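Local coordinates for putative Fe-S biosynthesis protein (Lactobacillus salivarius, PDB 2P2E) that is of unknown function but probably takes part in iron-sulphur cluster biosynthesis, at residues D29-G33 / C43-S47; S98-L102 / P112-I116. All coordinates share one frame; numbering follows the deposited sequence.

Contact 1 of 2, residues D29-G33 / C43-S47; sequences DFDDG and CSLNS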
loop_
_atom_site.group_PDB
_atom_site.type_symbol
_atom_site.label_atom_id
_atom_site.label_comp_id
_atom_site.label_asym_id
_atom_site.label_seq_id
_atom_site.Cartn_x
_atom_site.Cartn_y
_atom_site.Cartn_z
ATOM N N ASP A 29 3.071 -2.498 -0.842
ATOM C CA ASP A 29 3.985 -3.490 -1.363
ATOM C C ASP A 29 4.653 -3.149 -2.680
ATOM O O ASP A 29 4.059 -2.532 -3.557
ATOM C CB ASP A 29 3.241 -4.826 -1.493
ATOM C CG ASP A 29 4.081 -5.914 -2.127
ATOM O OD1 ASP A 29 5.203 -6.159 -1.634
ATOM O OD2 ASP A 29 3.616 -6.533 -3.111
ATOM N N PHE A 30 5.916 -3.538 -2.791
ATOM C CA PHE A 30 6.660 -3.359 -4.023
ATOM C C PHE A 30 6.689 -4.792 -4.551
ATOM O O PHE A 30 7.386 -5.657 -4.024
ATOM C CB PHE A 30 8.072 -2.847 -3.757
ATOM C CG PHE A 30 8.757 -2.356 -4.987
ATOM C CD1 PHE A 30 8.202 -1.313 -5.727
ATOM C CD2 PHE A 30 9.921 -2.956 -5.442
ATOM C CE1 PHE A 30 8.788 -0.880 -6.910
ATOM C CE2 PHE A 30 10.519 -2.533 -6.624
ATOM C CZ PHE A 30 9.948 -1.491 -7.358
ATOM N N ASP A 31 5.885 -5.030 -5.577
ATOM C CA ASP A 31 5.726 -6.341 -6.180
ATOM C C ASP A 31 6.952 -6.812 -6.928
ATOM O O ASP A 31 7.035 -6.642 -8.134
ATOM C CB ASP A 31 4.537 -6.304 -7.130
ATOM C CG ASP A 31 4.020 -7.668 -7.441
ATOM O OD1 ASP A 31 4.675 -8.641 -7.018
ATOM O OD2 ASP A 31 2.965 -7.772 -8.100
ATOM N N ASP A 32 7.897 -7.420 -6.223
ATOM C CA ASP A 32 9.124 -7.885 -6.860
ATOM C C ASP A 32 9.448 -9.329 -6.502
ATOM O O ASP A 32 10.511 -9.846 -6.846
ATOM C CB ASP A 32 10.290 -6.981 -6.457
ATOM C CG ASP A 32 10.394 -6.803 -4.955
ATOM O OD1 ASP A 32 9.766 -7.591 -4.218
ATOM O OD2 ASP A 32 11.109 -5.884 -4.511
ATOM N N GLY A 33 8.530 -9.982 -5.805
ATOM C CA GLY A 33 8.760 -11.361 -5.436
ATOM C C GLY A 33 9.520 -11.517 -4.137
ATOM O O GLY A 33 9.664 -12.630 -3.637
ATOM N N CYS A 43 0.775 -12.488 -8.044
ATOM C CA CYS A 43 2.010 -11.720 -8.085
ATOM C C CYS A 43 2.423 -11.313 -9.483
ATOM O O CYS A 43 2.844 -12.137 -10.293
ATOM C CB CYS A 43 3.150 -12.507 -7.427
ATOM S SG CYS A 43 3.528 -11.915 -5.762
ATOM N N SER A 44 2.292 -10.030 -9.766
ATOM C CA SER A 44 2.680 -9.503 -11.055
ATOM C C SER A 44 4.058 -8.975 -10.703
ATOM O O SER A 44 4.216 -7.809 -10.332
ATOM C CB SER A 44 1.735 -8.369 -11.440
ATOM O OG SER A 44 0.432 -8.631 -10.934
ATOM N N LEU A 45 5.056 -9.843 -10.781
ATOM C CA LEU A 45 6.407 -9.452 -10.420
ATOM C C LEU A 45 7.030 -8.403 -11.328
ATOM O O LEU A 45 8.175 -8.549 -11.749
ATOM C CB LEU A 45 7.297 -10.692 -10.361
ATOM C CG LEU A 45 6.689 -11.820 -9.520
ATOM C CD1 LEU A 45 7.578 -13.043 -9.620
ATOM C CD2 LEU A 45 6.526 -11.393 -8.060
ATOM N N ASN A 46 6.293 -7.337 -11.626
ATOM C CA ASN A 46 6.826 -6.281 -12.477
ATOM C C ASN A 46 7.348 -5.117 -11.630
ATOM O O ASN A 46 7.428 -3.974 -12.087
ATOM C CB ASN A 46 5.747 -5.790 -13.430
ATOM C CG ASN A 46 4.568 -5.204 -12.704
ATOM O OD1 ASN A 46 3.947 -5.863 -11.857
ATOM N ND2 ASN A 46 4.240 -3.950 -13.026
ATOM N N SER A 47 7.719 -5.431 -10.393
ATOM C CA SER A 47 8.234 -4.442 -9.460
ATOM C C SER A 47 7.431 -3.148 -9.528
ATOM O O SER A 47 7.928 -2.098 -9.941
ATOM C CB SER A 47 9.717 -4.181 -9.732
ATOM O OG SER A 47 9.929 -3.891 -11.101
#
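Asp31 turns its carboxylate onto the backbone of the 43-47 loop, where OD2 accepts a weak hydrogen bond from Ser44 N (2.9 Å). The N-H points well off the oxygen, with an angle of only 126°, so this grip is loose. CG lies anti to the backbone N (chi1 -161°), which extends the carboxylate across to that loop. The other carboxylate oxygen of Asp31, OD1, lies 3.5 Å from Leu45 CD2 and also near Cys43 SG. A long, weak ion pair to Arg50 may still help to balance its charge. The side chains of Asp31 and Leu45 cross at about a right angle, and Leu45 CD2 presses on Gly33 N at 3.3 Å. Glycine suits position 33 twice over, since a beta carbon would be jammed against the preceding carbonyl and crowd the same methyl. Asp31 is itself the centre of an inverse gamma turn.

At the other end, Ser47 lies over one face of the Phe30 ring, displaced toward the rim, with Ser47 CB 3.6 Å from Phe30 CZ. Ser47 OG donates to Asn46 O (2.7 Å) from above the carbonyl plane. With an alanine at Phe30, Ser47 is likely to lose the ring it lies on, and Tyr84 and Phe49 their aromatic partner.

The CB of Asp32 points away from the loop, and its carboxylate bonds to Tyr80 and forms a salt bridge with Lys78. The contact joins the end of strand 24-30 to the irregular loop leading into its antiparallel neighbour, strand 49-55; between those strands Asp29 pairs through its backbone with Arg50, and its carboxylate forms a salt bridge with the Arg50 side chain.

Contact 2 of 2, residues S98-L102 / P112-I116; sequences SLLRL and PALSI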
loop_
_atom_site.group_PDB
_atom_site.type_symbol
_atom_site.label_atom_id
_atom_site.label_comp_id
_atom_site.label_asym_id
_atom_site.label_seq_id
_atom_site.Cartn_x
_atom_site.Cartn_y
_atom_site.Cartn_z
ATOM N N SER A 98 -12.292 3.207 -11.131
ATOM C CA SER A 98 -12.482 3.140 -9.688
ATOM C C SER A 98 -11.200 2.818 -8.941
ATOM O O SER A 98 -11.242 2.447 -7.767
ATOM C CB SER A 98 -13.533 2.088 -9.344
ATOM O OG SER A 98 -13.106 0.790 -9.728
ATOM N N LEU A 99 -10.060 2.956 -9.609
ATOM C CA LEU A 99 -8.790 2.653 -8.968
ATOM C C LEU A 99 -8.180 3.830 -8.225
ATOM O O LEU A 99 -8.565 4.988 -8.427
ATOM C CB LEU A 99 -7.793 2.150 -10.004
ATOM C CG LEU A 99 -7.989 0.713 -10.477
ATOM C CD1 LEU A 99 -7.092 0.454 -11.676
ATOM C CD2 LEU A 99 -7.653 -0.244 -9.355
ATOM N N LEU A 100 -7.225 3.527 -7.353
ATOM C CA LEU A 100 -6.550 4.564 -6.605
ATOM C C LEU A 100 -5.326 5.022 -7.372
ATOM O O LEU A 100 -4.898 4.378 -8.328
ATOM C CB LEU A 100 -6.126 4.052 -5.235
ATOM C CG LEU A 100 -7.253 3.753 -4.251
ATOM C CD1 LEU A 100 -6.666 3.240 -2.956
ATOM C CD2 LEU A 100 -8.060 4.997 -3.996
ATOM N N ARG A 101 -4.765 6.142 -6.939
ATOM C CA ARG A 101 -3.587 6.701 -7.574
ATOM C C ARG A 101 -2.548 7.009 -6.504
ATOM O O ARG A 101 -2.887 7.463 -5.422
ATOM C CB ARG A 101 -3.965 7.982 -8.310
ATOM C CG ARG A 101 -2.834 8.587 -9.086
ATOM C CD ARG A 101 -3.123 10.041 -9.402
ATOM N NE ARG A 101 -4.396 10.200 -10.090
ATOM C CZ ARG A 101 -4.655 9.718 -11.305
ATOM N NH1 ARG A 101 -3.716 9.044 -11.975
ATOM N NH2 ARG A 101 -5.861 9.900 -11.849
ATOM N N LEU A 102 -1.285 6.755 -6.808
ATOM C CA LEU A 102 -0.216 7.033 -5.869
ATOM C C LEU A 102 0.742 8.047 -6.473
ATOM O O LEU A 102 1.435 7.746 -7.443
ATOM C CB LEU A 102 0.553 5.756 -5.537
ATOM C CG LEU A 102 1.763 6.007 -4.624
ATOM C CD1 LEU A 102 1.276 6.356 -3.241
ATOM C CD2 LEU A 102 2.675 4.792 -4.574
ATOM N N PRO A 112 -0.017 5.363 -11.355
ATOM C CA PRO A 112 -1.325 5.872 -11.792
ATOM C C PRO A 112 -2.541 4.999 -11.500
ATOM O O PRO A 112 -3.647 5.510 -11.367
ATOM C CB PRO A 112 -1.121 6.116 -13.288
ATOM C CG PRO A 112 -0.031 5.151 -13.656
ATOM C CD PRO A 112 0.917 5.257 -12.488
ATOM N N ALA A 113 -2.348 3.690 -11.404
ATOM C CA ALA A 113 -3.451 2.781 -11.115
ATOM C C ALA A 113 -3.045 1.844 -9.980
ATOM O O ALA A 113 -2.548 0.744 -10.203
ATOM C CB ALA A 113 -3.815 1.986 -12.356
ATOM N N LEU A 114 -3.266 2.294 -8.756
ATOM C CA LEU A 114 -2.913 1.540 -7.562
ATOM C C LEU A 114 -4.008 0.554 -7.169
ATOM O O LEU A 114 -5.080 0.958 -6.753
ATOM C CB LEU A 114 -2.678 2.536 -6.444
ATOM C CG LEU A 114 -2.112 2.106 -5.103
ATOM C CD1 LEU A 114 -0.695 1.573 -5.262
ATOM C CD2 LEU A 114 -2.137 3.317 -4.189
ATOM N N SER A 115 -3.739 -0.740 -7.282
ATOM C CA SER A 115 -4.745 -1.748 -6.947
ATOM C C SER A 115 -4.742 -2.137 -5.486
ATOM O O SER A 115 -3.838 -1.786 -4.742
ATOM C CB SER A 115 -4.531 -3.013 -7.768
ATOM O OG SER A 115 -3.428 -3.752 -7.278
ATOM N N ILE A 116 -5.757 -2.881 -5.077
ATOM C CA ILE A 116 -5.852 -3.323 -3.696
ATOM C C ILE A 116 -6.035 -4.833 -3.621
ATOM O O ILE A 116 -6.923 -5.385 -4.254
ATOM C CB ILE A 116 -7.035 -2.672 -2.995
ATOM C CG1 ILE A 116 -7.000 -1.169 -3.231
ATOM C CG2 ILE A 116 -6.992 -2.999 -1.505
ATOM C CD1 ILE A 116 -8.273 -0.474 -2.848
HETATM O O HOH W 1 -7.785 0.752 -6.306
#
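Leu114 lays its side chain against Leu100 and Leu102, its CD2 methyl meeting Leu102 CB at 3.9 Å. The two segments belong to the beta hairpin of strands 100-104 and 108-118, and Leu100 and Leu114 form an antiparallel hydrogen-bonded pair with both side chains on the same face. Leu114 CG stands anti to its own backbone nitrogen (chi1 -172°), which carries the branch along the partner strand to Leu102. Leu100 CD1 also touches Ile116 CD1 at 4.0 Å, the two side chains crossing obliquely. Helix 9-19 packs against Leu100 and Ile116, and strand 49-55 against Leu102 and Leu114.

Leu99 points to the other strand and sets CD1 on Ala113 CB (3.7 Å), beside the corner the chain turns at Pro112 and Ala113. Arg101 follows Pro112 with its aliphatic part, then bends at chi3 (-55°); its guanidinium approaches Pro112 O obliquely, but its salt bridge is with Glu109.

The pair is held unevenly. Leu114 N donates to Leu100 O at 2.7 Å, the N-H nearly straight at 160°, although the donor sits above the carbonyl plane. The return bond, Leu100 N to Leu114 O, is weak at 3.4 Å. A water bridges the same gap, accepting from Leu100 N at 3.0 Å and donating to Leu114 O at 2.7 Å.

How the contacts relate
Contacts 1 and 2 reach the same sheet but do not touch; their centres lie 15 Å apart and their nearest atoms about 7 Å. Both are partly buried. Contact 1 lies at a strand end, where a largely exposed loop without regular structure meets buried Phe30 and Asp31, and its chemistry mixes a carboxylate, backbone groups and an aromatic face. Contact 2 is a short antiparallel pairing at one bridge of the hairpin, with apolar packing by the buried Leu100, Leu102 and Leu114. Strand 49-55 connects them: it neighbours both strand 24-30 and strand 108-118, and Phe49 meets Phe30 of contact 1 as well as Leu102 and Leu114 of contact 2.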